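Local coordinates for protein 6-O-methylguanine DNA methyltransferase (Enterococcus faecalis, PDB 2B6C) that is of unknown function but, as an all-helical protein of the AlkD-like DNA alkylation repair family, probably acts in repairing alkylated DNA, at residues A21-Q26 with W103-D108; D77-N82 with R111-S116; Y97-A102 with A135-N140; V143-Q148 with K177-S182. All blocks are in the same frame, centred on the assembly; numbering follows the deposited sequence.

Interaction 1: residues A21-Q26 with W103-D108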
# COMPACT_ATOMS: atom_id res chain seq x y z
N ALA B 21 -2.54 -24.95 23.48
CA ALA B 21 -1.64 -26.10 23.66
C ALA B 21 -0.42 -26.01 22.75
O ALA B 21 0.72 -26.30 23.14
CB ALA B 21 -2.43 -27.44 23.42
N TYR B 22 -0.66 -25.54 21.53
CA TYR B 22 0.36 -25.40 20.53
C TYR B 22 1.45 -24.38 20.90
O TYR B 22 2.64 -24.53 20.54
CB TYR B 22 -0.36 -25.06 19.23
CG TYR B 22 0.53 -24.86 18.05
CD1 TYR B 22 0.68 -23.59 17.48
CD2 TYR B 22 1.22 -25.95 17.48
CE1 TYR B 22 1.48 -23.40 16.37
CE2 TYR B 22 2.05 -25.77 16.37
CZ TYR B 22 2.16 -24.49 15.82
OH TYR B 22 2.97 -24.27 14.73
N MSE B 23 1.04 -23.34 21.66
CA MSE B 23 1.98 -22.37 22.22
C MSE B 23 2.37 -22.72 23.62
O MSE B 23 2.82 -21.85 24.35
CB MSE B 23 1.39 -20.95 22.22
CG MSE B 23 0.94 -20.54 20.89
SE MSE B 23 2.40 -20.60 19.51
CE MSE B 23 1.34 -20.04 18.03
N LYS B 24 2.23 -24.00 23.99
CA LYS B 24 2.66 -24.52 25.29
C LYS B 24 1.95 -23.88 26.50
O LYS B 24 2.58 -23.66 27.55
CB LYS B 24 4.20 -24.47 25.48
CG LYS B 24 5.04 -25.02 24.33
CD LYS B 24 5.71 -26.32 24.72
CE LYS B 24 6.80 -26.65 23.73
NZ LYS B 24 8.00 -27.30 24.32
N HIS B 25 0.65 -23.59 26.34
CA HIS B 25 -0.23 -23.19 27.47
C HIS B 25 0.23 -21.97 28.22
O HIS B 25 0.02 -21.88 29.43
CB HIS B 25 -0.38 -24.34 28.49
CG HIS B 25 -0.94 -25.59 27.91
ND1 HIS B 25 -2.27 -25.72 27.57
CD2 HIS B 25 -0.34 -26.76 27.58
CE1 HIS B 25 -2.47 -26.93 27.08
NE2 HIS B 25 -1.31 -27.58 27.07
N GLN B 26 0.85 -21.02 27.55
CA GLN B 26 1.31 -19.84 28.27
C GLN B 26 0.56 -18.57 27.87
O GLN B 26 0.83 -17.53 28.41
CB GLN B 26 2.80 -19.66 28.06
CG GLN B 26 3.19 -19.45 26.62
CD GLN B 26 4.68 -19.54 26.44
OE1 GLN B 26 5.46 -18.87 27.15
NE2 GLN B 26 5.10 -20.37 25.51
N TRP B 103 6.83 -14.72 22.31
CA TRP B 103 7.02 -16.13 21.96
C TRP B 103 7.26 -16.08 20.45
O TRP B 103 7.17 -15.01 19.87
CB TRP B 103 5.77 -16.95 22.32
CG TRP B 103 5.94 -18.45 22.27
CD1 TRP B 103 5.24 -19.32 21.49
CD2 TRP B 103 6.87 -19.24 23.05
NE1 TRP B 103 5.66 -20.62 21.74
CE2 TRP B 103 6.64 -20.59 22.71
CE3 TRP B 103 7.83 -18.93 24.03
CZ2 TRP B 103 7.36 -21.64 23.28
CZ3 TRP B 103 8.55 -19.99 24.61
CH2 TRP B 103 8.31 -21.31 24.22
N TRP B 104 7.53 -17.21 19.79
CA TRP B 104 7.95 -17.10 18.38
C TRP B 104 6.83 -16.50 17.49
O TRP B 104 7.10 -15.87 16.48
CB TRP B 104 8.44 -18.45 17.84
CG TRP B 104 7.35 -19.52 17.82
CD1 TRP B 104 7.13 -20.50 18.76
CD2 TRP B 104 6.33 -19.69 16.82
NE1 TRP B 104 6.04 -21.27 18.41
CE2 TRP B 104 5.53 -20.80 17.23
CE3 TRP B 104 6.02 -19.03 15.61
CZ2 TRP B 104 4.45 -21.25 16.48
CZ3 TRP B 104 4.92 -19.47 14.87
CH2 TRP B 104 4.15 -20.58 15.31
N ASP B 105 5.58 -16.69 17.90
CA ASP B 105 4.45 -16.25 17.11
C ASP B 105 4.37 -14.70 17.03
O ASP B 105 4.22 -14.15 15.92
CB ASP B 105 3.14 -16.90 17.58
CG ASP B 105 2.78 -16.60 19.04
OD1 ASP B 105 3.69 -16.38 19.86
OD2 ASP B 105 1.57 -16.58 19.38
N SER B 106 4.47 -14.02 18.17
CA SER B 106 4.47 -12.54 18.16
C SER B 106 5.79 -11.92 17.68
O SER B 106 5.77 -10.92 16.99
CB SER B 106 4.12 -11.95 19.54
OG SER B 106 5.15 -12.21 20.48
N VAL B 107 6.92 -12.50 18.07
CA VAL B 107 8.23 -11.98 17.70
C VAL B 107 8.47 -12.06 16.17
O VAL B 107 9.01 -11.11 15.57
CB VAL B 107 9.38 -12.70 18.50
CG1 VAL B 107 10.77 -12.29 17.99
CG2 VAL B 107 9.25 -12.37 20.00
N ASP B 108 8.08 -13.18 15.56
CA ASP B 108 8.18 -13.34 14.12
C ASP B 108 7.21 -12.41 13.41
O ASP B 108 7.53 -11.89 12.36
CB ASP B 108 7.94 -14.81 13.68
CG ASP B 108 9.06 -15.76 14.12
OD1 ASP B 108 10.14 -15.30 14.57
OD2 ASP B 108 8.86 -17.00 14.01
O HOH W 1 4.93 -23.20 20.43
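Met-23, a selenomethionine, sets its SE against both indoles of the 103-108 segment. These Met-aromatic contacts differ: SE sits 3.7 Å from Trp-103 CD1, at that ring's edge and close to its plane, but approaches the five-membered ring of Trp-104 obliquely. A bend at chi2 (-57°) brings SE round to the tryptophans, and CE then ends 3.6 Å from Asp-105 CB. Tyr-22 CE1 also meets the edge of Trp-104 at CZ2 (3.7 Å), the two side chains crossing at about a right angle.

Polar groups take part in two ways, through an amide over a ring and through a bridging water. Gln-26 sets its amide nitrogen over the centre of the Trp-103 indole, NE2 lying 3.2 Å from CE2, with amide and ring planes 59° apart. The amide is steadied by its own segment: NE2 donates to Met-23 O at 3.0 Å and 164°. One water joins the two sides, donating to Tyr-22 O (2.7 Å) and accepting from both indole nitrogens, NE1 of Trp-103 and NE1 of Trp-104.

The 21-26 chain turns here because helix 13-22 ends in a Schellman motif with Lys-24, at positive phi, as its C-prime residue. Trp-103 holds the N-cap position of helix 104-120. Helix 69-81 flanks the contact, Arg-69 and Tyr-73 binding the carboxylate of Asp-105, while Arg-142 of helix 138-146 touches Trp-104.

Interaction 2: residues D77-N82 with R111-S116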
# COMPACT_ATOMS: atom_id res chain seq x y z
N ASP B 77 -0.94 -6.52 13.26
CA ASP B 77 -1.57 -6.26 11.95
C ASP B 77 -1.85 -4.76 11.77
O ASP B 77 -1.70 -4.24 10.69
CB ASP B 77 -2.88 -7.06 11.75
CG ASP B 77 -2.64 -8.49 11.30
OD1 ASP B 77 -1.50 -8.85 10.89
OD2 ASP B 77 -3.61 -9.28 11.37
N LEU B 78 -2.26 -4.08 12.84
CA LEU B 78 -2.47 -2.63 12.76
C LEU B 78 -1.18 -1.88 12.38
O LEU B 78 -1.20 -0.95 11.56
CB LEU B 78 -3.03 -2.05 14.07
CG LEU B 78 -4.50 -2.39 14.32
CD1 LEU B 78 -4.86 -2.09 15.78
CD2 LEU B 78 -5.40 -1.57 13.40
N ALA B 79 -0.09 -2.32 12.97
CA ALA B 79 1.21 -1.77 12.70
C ALA B 79 1.66 -2.14 11.29
O ALA B 79 2.09 -1.29 10.52
CB ALA B 79 2.23 -2.26 13.77
N LEU B 80 1.54 -3.41 10.95
CA LEU B 80 1.91 -3.88 9.62
C LEU B 80 1.15 -3.16 8.48
O LEU B 80 1.73 -2.78 7.47
CB LEU B 80 1.63 -5.37 9.50
CG LEU B 80 2.80 -6.30 9.75
CD1 LEU B 80 2.20 -7.65 10.13
CD2 LEU B 80 3.59 -6.36 8.41
N GLN B 81 -0.16 -3.01 8.65
CA GLN B 81 -1.01 -2.32 7.66
C GLN B 81 -0.69 -0.84 7.48
O GLN B 81 -0.96 -0.27 6.43
CB GLN B 81 -2.50 -2.47 8.04
CG GLN B 81 -3.07 -3.88 7.85
CD GLN B 81 -2.55 -4.63 6.61
OE1 GLN B 81 -1.62 -5.45 6.70
NE2 GLN B 81 -3.16 -4.37 5.47
N ASN B 82 -0.17 -0.20 8.52
CA ASN B 82 0.13 1.22 8.51
C ASN B 82 1.63 1.48 8.48
O ASN B 82 2.09 2.57 8.84
CB ASN B 82 -0.52 1.89 9.74
CG ASN B 82 -2.04 1.87 9.66
OD1 ASN B 82 -2.64 2.77 9.06
ND2 ASN B 82 -2.67 0.85 10.25
N ARG B 111 8.95 -9.15 13.66
CA ARG B 111 10.09 -9.18 12.76
C ARG B 111 9.65 -8.80 11.33
O ARG B 111 10.33 -8.01 10.64
CB ARG B 111 10.79 -10.55 12.77
CG ARG B 111 11.93 -10.65 11.69
CD ARG B 111 11.39 -11.28 10.40
NE ARG B 111 11.03 -12.68 10.66
CZ ARG B 111 10.27 -13.42 9.86
NH1 ARG B 111 9.79 -12.89 8.75
NH2 ARG B 111 10.00 -14.68 10.18
N LYS B 112 8.51 -9.36 10.92
CA LYS B 112 7.87 -9.00 9.65
C LYS B 112 7.55 -7.53 9.54
O LYS B 112 7.77 -6.95 8.51
CB LYS B 112 6.60 -9.83 9.40
CG LYS B 112 6.93 -11.22 9.00
CD LYS B 112 5.69 -12.15 8.98
CE LYS B 112 6.07 -13.58 9.39
NZ LYS B 112 5.11 -14.61 8.87
N PHE B 113 7.04 -6.92 10.62
CA PHE B 113 6.87 -5.47 10.65
C PHE B 113 8.18 -4.70 10.43
O PHE B 113 8.22 -3.79 9.57
CB PHE B 113 6.17 -5.03 11.94
CG PHE B 113 6.17 -3.55 12.12
CD1 PHE B 113 5.29 -2.74 11.37
CD2 PHE B 113 7.03 -2.95 13.03
CE1 PHE B 113 5.27 -1.36 11.54
CE2 PHE B 113 7.04 -1.59 13.21
CZ PHE B 113 6.14 -0.77 12.47
N PHE B 114 9.23 -5.03 11.19
CA PHE B 114 10.53 -4.35 11.03
C PHE B 114 11.16 -4.60 9.66
O PHE B 114 11.79 -3.71 9.08
CB PHE B 114 11.50 -4.67 12.20
CG PHE B 114 11.02 -4.08 13.53
CD1 PHE B 114 11.20 -2.72 13.81
CD2 PHE B 114 10.38 -4.88 14.46
CE1 PHE B 114 10.73 -2.17 15.01
CE2 PHE B 114 9.91 -4.34 15.66
CZ PHE B 114 10.08 -2.97 15.94
N GLY B 115 10.96 -5.81 9.12
CA GLY B 115 11.51 -6.15 7.81
C GLY B 115 10.79 -5.39 6.72
O GLY B 115 11.42 -4.97 5.75
N SER B 116 9.47 -5.25 6.85
CA SER B 116 8.70 -4.48 5.86
C SER B 116 9.08 -3.01 5.85
O SER B 116 9.14 -2.42 4.78
CB SER B 116 7.19 -4.56 6.08
OG SER B 116 6.89 -5.93 6.13
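Lys-112 O, which faces the Leu-80 side chain, is gripped by two donors of one residue. Ser-116 N reaches it at 2.9 Å as the ordinary helical bond, and Ser-116 OG folds back to it at 2.7 Å; the two arrive from opposite faces of the carbonyl plane. OG stands beside the backbone N, anti to the carbonyl carbon (chi1 -53°). With the hydroxyl engaged inside its own helix, the serine's contact with Leu-80 is packing: CD2 lies 4.0 Å from OG.

Phe-113 packs on Ala-79. Its CB points toward helix 69-81 and its CG stands anti to the backbone N. The Ala-79 methyl lies over the face of the ring, CB 4.2 Å from the centroid, in a CH-pi contact. The same ring brings CE1 to 3.3 Å from Ala-79 O. Leu-80 packs alongside, its CG resting 4.2 Å from Phe-113 CB. Within the 77-82 segment, Asn-82 ND2 donates to Leu-78 O at 2.7 Å and 176°, in the plane of both groups, and Ser-48 is a second partner of ND2.

Phe-94 of helix 88-94 meets Phe-113 edge-to-face and also touches Ala-79. The axes of segments 77-81 and 111-116 run nearly parallel, 11° apart and 9.5 Å at closest approach, with an alanine methyl over a phenyl face and a leucine beside it, an arrangement consistent with the stacked helices of an AlkD-like helical-repeat fold.

Interaction 3: residues Y97-A102 with A135-N140. With SO4 (sulfate ion), chain I.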
# COMPACT_ATOMS: atom_id res chain seq x y z
N TYR B 97 7.87 -3.39 22.19
CA TYR B 97 6.89 -4.48 22.17
C TYR B 97 7.49 -5.87 21.96
O TYR B 97 6.89 -6.86 22.35
CB TYR B 97 5.84 -4.28 21.08
CG TYR B 97 4.81 -3.21 21.34
CD1 TYR B 97 3.78 -3.41 22.25
CD2 TYR B 97 4.85 -2.00 20.63
CE1 TYR B 97 2.81 -2.42 22.47
CE2 TYR B 97 3.89 -1.00 20.85
CZ TYR B 97 2.88 -1.22 21.77
OH TYR B 97 1.91 -0.23 21.98
N VAL B 98 8.67 -5.95 21.34
CA VAL B 98 9.22 -7.24 20.95
C VAL B 98 9.39 -8.25 22.13
O VAL B 98 8.90 -9.36 22.05
CB VAL B 98 10.51 -7.07 20.08
CG1 VAL B 98 11.19 -8.43 19.86
CG2 VAL B 98 10.16 -6.40 18.74
N PRO B 99 10.00 -7.81 23.26
CA PRO B 99 10.08 -8.64 24.45
C PRO B 99 8.75 -8.80 25.26
O PRO B 99 8.68 -9.70 26.12
CB PRO B 99 11.12 -7.93 25.35
CG PRO B 99 11.49 -6.69 24.70
CD PRO B 99 10.68 -6.51 23.44
N GLN B 100 7.75 -7.95 25.01
CA GLN B 100 6.45 -8.07 25.70
C GLN B 100 5.56 -9.18 25.13
O GLN B 100 5.33 -9.25 23.90
CB GLN B 100 5.65 -6.77 25.70
CG GLN B 100 6.33 -5.53 26.23
CD GLN B 100 5.38 -4.33 26.10
OE1 GLN B 100 4.20 -4.41 26.47
NE2 GLN B 100 5.87 -3.23 25.56
N LYS B 101 5.05 -10.04 26.04
CA LYS B 101 4.20 -11.18 25.69
C LYS B 101 4.89 -11.99 24.55
O LYS B 101 4.25 -12.36 23.56
CB LYS B 101 2.79 -10.73 25.27
CG LYS B 101 2.18 -9.67 26.19
CD LYS B 101 0.72 -9.46 25.85
CE LYS B 101 -0.08 -8.80 26.96
NZ LYS B 101 -1.53 -8.99 26.67
N ALA B 102 6.18 -12.24 24.71
CA ALA B 102 7.02 -12.75 23.64
C ALA B 102 7.02 -14.25 23.54
O ALA B 102 7.22 -14.97 24.55
CB ALA B 102 8.46 -12.25 23.82
N ALA B 135 21.29 -7.36 21.66
CA ALA B 135 20.33 -7.14 22.76
C ALA B 135 20.50 -8.22 23.84
O ALA B 135 20.91 -9.34 23.53
CB ALA B 135 18.93 -7.16 22.21
N GLU B 136 20.21 -7.89 25.10
CA GLU B 136 20.17 -8.90 26.17
C GLU B 136 19.06 -9.95 25.97
O GLU B 136 19.25 -11.10 26.29
CB GLU B 136 19.95 -8.25 27.54
CG GLU B 136 20.88 -7.14 27.86
CD GLU B 136 21.28 -7.12 29.34
OE1 GLU B 136 22.25 -7.86 29.70
OE2 GLU B 136 20.63 -6.37 30.12
N ASN B 137 17.90 -9.53 25.47
CA ASN B 137 16.77 -10.45 25.34
C ASN B 137 16.90 -11.21 24.00
O ASN B 137 17.03 -10.58 22.96
CB ASN B 137 15.46 -9.67 25.47
CG ASN B 137 14.22 -10.54 25.44
OD1 ASN B 137 14.07 -11.40 24.59
ND2 ASN B 137 13.32 -10.29 26.34
N PHE B 138 16.96 -12.54 24.05
CA PHE B 138 17.24 -13.32 22.83
C PHE B 138 16.15 -13.14 21.78
O PHE B 138 16.43 -13.29 20.58
CB PHE B 138 17.52 -14.83 23.09
CG PHE B 138 16.30 -15.65 23.44
CD1 PHE B 138 15.38 -16.03 22.45
CD2 PHE B 138 16.05 -16.04 24.76
CE1 PHE B 138 14.26 -16.79 22.77
CE2 PHE B 138 14.92 -16.79 25.08
CZ PHE B 138 14.02 -17.18 24.06
N TRP B 139 14.92 -12.82 22.21
CA TRP B 139 13.84 -12.52 21.26
C TRP B 139 14.18 -11.32 20.38
O TRP B 139 13.95 -11.36 19.16
CB TRP B 139 12.49 -12.29 21.95
CG TRP B 139 11.94 -13.50 22.58
CD1 TRP B 139 11.69 -13.69 23.94
CD2 TRP B 139 11.56 -14.71 21.93
NE1 TRP B 139 11.20 -14.93 24.15
CE2 TRP B 139 11.10 -15.60 22.95
CE3 TRP B 139 11.56 -15.15 20.60
CZ2 TRP B 139 10.64 -16.90 22.67
CZ3 TRP B 139 11.10 -16.47 20.32
CH2 TRP B 139 10.64 -17.32 21.35
N ASN B 140 14.77 -10.26 20.98
CA ASN B 140 15.26 -9.14 20.18
C ASN B 140 16.35 -9.57 19.17
O ASN B 140 16.36 -9.08 18.05
CB ASN B 140 15.78 -7.98 21.03
CG ASN B 140 14.67 -7.16 21.64
OD1 ASN B 140 13.64 -6.91 21.01
ND2 ASN B 140 14.88 -6.71 22.88
S SO4 I . 17.52 -5.37 25.18
O1 SO4 I . 16.68 -4.71 26.18
O2 SO4 I . 18.95 -5.21 25.50
O3 SO4 I . 17.32 -4.69 23.89
O4 SO4 I . 17.15 -6.80 25.10
O HOH W 2 10.69 -11.33 26.80
O HOH W 3 8.81 -15.24 26.68
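Asn-140 turns its amide oxygen onto a hydrocarbon: OD1 lies 3.1 Å from Val-98 CG1, buried and with no hydrogen-bond partner in the model. At the other end of the amide ND2 donates to the sulfate O4 at 3.2 Å, consistent with this orientation. O4 also accepts from Asn-137 N at 2.9 Å, and O2 of the ion from Glu-136 N; Lys-95 NZ is a further partner of the ion. The sulfate thus sits by the first residues of helix 138-146, where the helix dipole would favour an anion. It probably comes from the crystallisation liquor, although such an ion can mark a place suited to a phosphate.

Asn-137 is the N-cap of that helix. Its CG stands anti to the backbone N (chi1 -176°), and OD1 accepts from Trp-139 N in a bent bond of 138°, lying in the carbonyl plane of the asparagine. The helix start thus has both its own cap and the ion as partners, and belongs to the all-helical AlkD-like fold, packed here against the loop between helices 88-94 and 104-120.

From that loop Ala-102 lays its methyl over one face of Trp-139, CB 3.8 Å from the five-membered-ring centroid in a CH-pi contact; Phe-138 CE1 covers the opposite face. Pro-99 meets the cap residue, CB lying 3.4 Å from Asn-137 ND2. A water accepts from that ND2 at 2.9 Å and donates to Pro-99 O at 2.7 Å, tying the loop backbone to the capping side chain.

Interaction 4: residues V143-Q148 with K177-S182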
# COMPACT_ATOMS: atom_id res chain seq x y z
N VAL B 143 15.05 -11.10 16.07
CA VAL B 143 14.70 -10.08 15.09
C VAL B 143 15.93 -9.63 14.28
O VAL B 143 15.81 -9.51 13.06
CB VAL B 143 13.93 -8.85 15.72
CG1 VAL B 143 13.67 -7.67 14.65
CG2 VAL B 143 12.59 -9.30 16.31
N ALA B 144 17.08 -9.39 14.95
CA ALA B 144 18.33 -9.03 14.26
C ALA B 144 18.74 -10.10 13.23
O ALA B 144 19.11 -9.77 12.08
CB ALA B 144 19.48 -8.76 15.27
N LEU B 145 18.60 -11.36 13.64
CA LEU B 145 18.97 -12.49 12.80
C LEU B 145 18.04 -12.69 11.61
O LEU B 145 18.48 -13.11 10.54
CB LEU B 145 19.05 -13.78 13.63
CG LEU B 145 20.28 -13.97 14.51
CD1 LEU B 145 20.01 -15.05 15.58
CD2 LEU B 145 21.53 -14.37 13.65
N ASN B 146 16.78 -12.36 11.78
CA ASN B 146 15.78 -12.59 10.77
C ASN B 146 15.26 -11.31 10.13
O ASN B 146 14.31 -11.35 9.36
CB ASN B 146 14.65 -13.46 11.35
CG ASN B 146 15.10 -14.91 11.63
OD1 ASN B 146 16.18 -15.36 11.18
ND2 ASN B 146 14.26 -15.65 12.35
N LEU B 147 15.87 -10.16 10.44
CA LEU B 147 15.42 -8.88 9.87
C LEU B 147 15.38 -8.92 8.35
O LEU B 147 14.51 -8.31 7.72
CB LEU B 147 16.31 -7.73 10.35
CG LEU B 147 15.93 -6.29 9.93
CD1 LEU B 147 14.50 -5.94 10.38
CD2 LEU B 147 16.95 -5.30 10.47
N GLN B 148 16.32 -9.67 7.76
CA GLN B 148 16.56 -9.59 6.32
C GLN B 148 16.02 -10.78 5.50
O GLN B 148 16.33 -10.89 4.32
CB GLN B 148 18.06 -9.43 6.08
CG GLN B 148 18.70 -8.38 7.03
CD GLN B 148 20.05 -7.97 6.55
OE1 GLN B 148 20.18 -7.27 5.54
NE2 GLN B 148 21.08 -8.45 7.22
N LYS B 177 17.65 -21.84 15.51
CA LYS B 177 16.63 -21.88 14.48
C LYS B 177 16.65 -20.62 13.63
O LYS B 177 16.55 -20.71 12.41
CB LYS B 177 15.27 -21.97 15.14
CG LYS B 177 14.43 -23.12 14.64
CD LYS B 177 13.90 -22.81 13.27
CE LYS B 177 12.74 -23.69 12.96
NZ LYS B 177 13.01 -24.48 11.71
N ALA B 178 16.80 -19.46 14.27
CA ALA B 178 16.87 -18.17 13.59
C ALA B 178 18.13 -18.05 12.73
O ALA B 178 18.08 -17.50 11.62
CB ALA B 178 16.79 -17.03 14.60
N ILE B 179 19.24 -18.59 13.21
CA ILE B 179 20.47 -18.64 12.40
C ILE B 179 20.26 -19.50 11.15
O ILE B 179 20.62 -19.07 10.05
CB ILE B 179 21.70 -19.15 13.19
CG1 ILE B 179 22.07 -18.18 14.30
CG2 ILE B 179 22.94 -19.40 12.24
CD1 ILE B 179 23.12 -18.76 15.24
N GLY B 180 19.69 -20.69 11.32
CA GLY B 180 19.45 -21.59 10.19
C GLY B 180 18.51 -21.02 9.14
O GLY B 180 18.77 -21.13 7.95
N TRP B 181 17.38 -20.45 9.57
CA TRP B 181 16.46 -19.73 8.69
C TRP B 181 17.13 -18.58 7.92
O TRP B 181 16.82 -18.35 6.75
CB TRP B 181 15.34 -19.12 9.51
CG TRP B 181 14.09 -19.99 9.71
CD1 TRP B 181 13.90 -21.33 9.36
CD2 TRP B 181 12.86 -19.57 10.33
NE1 TRP B 181 12.61 -21.74 9.71
CE2 TRP B 181 11.96 -20.69 10.32
CE3 TRP B 181 12.44 -18.34 10.91
CZ2 TRP B 181 10.65 -20.61 10.86
CZ3 TRP B 181 11.14 -18.27 11.46
CH2 TRP B 181 10.26 -19.40 11.42
N SER B 182 18.00 -17.82 8.59
CA SER B 182 18.61 -16.66 7.94
C SER B 182 19.52 -17.15 6.81
O SER B 182 19.60 -16.52 5.75
CB SER B 182 19.36 -15.77 8.92
OG SER B 182 20.65 -16.31 9.19
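Leu-145 and Ala-178 bring their CA atoms to 6.1 Å, and the CA of the next residue, Asn-146, comes to 5.7 Å from that of Ser-182, one turn on from Ala-178. Such short separations are consistent with small residues at the interface: residues 145 and 146 lie against Ala-178 and Ser-182 of helix 173-186. The backbone itself takes part, for Leu-145 O lies 3.2 Å from Ser-182 CB.

Leu-145 splits its two methyls over the facing helix. CD1 packs 3.9 Å from Ala-178 CB, and CD2 the same distance, 3.9 Å, from Ile-179 CG1, whose chain it meets at a slant. Ser-182 turns its hydroxyl back on its own helix: chi1 of 81° puts OG between the backbone N and the carbonyl carbon, from where it donates to Ile-179 O at 2.9 Å, and CB is what the serine presents to Leu-145. The Asn-146 side chain lies by the Ala-178 carbonyl and Trp-181, but its amide is probably turned over in the model, so the bonding there is not settled.

Helix 157-166 lies against this interface, touching Leu-145, Ile-179 and Ser-182, while Arg-111 of helix 104-120 touches Asn-146. With aliphatic carbons of Leu-145, Ala-178 and Ile-179, and a serine whose hydroxyl is used within its helix, the contact is a buried one held mainly by close apolar fit, and the Asn-146 amide is the polar side chain reaching across it.

From the N terminus, interaction 1 spans the longest loop, 76 residues from the end of helix 13-22 to the start of helix 104-120. Interaction 2 starts inside that loop and closes beyond it on the same helix, 104-120, so the two cross. Interaction 3 opens at 97-102, within both, and closes past them on helix 138-146, crossing each. Interaction 4 follows in series, joining helices 138-146 and 173-186 over 28 intervening residues. Helix 104-120 serves interactions 1 and 2, and helix 138-146 serves 3 and 4. Val-107 (interaction 1) and Phe-114 (interaction 2) meet Val-143 and Leu-147 of interaction 4, respectively, and Val-98 links interactions 3 and 4, carrying the array from N-terminal to C-terminal helices.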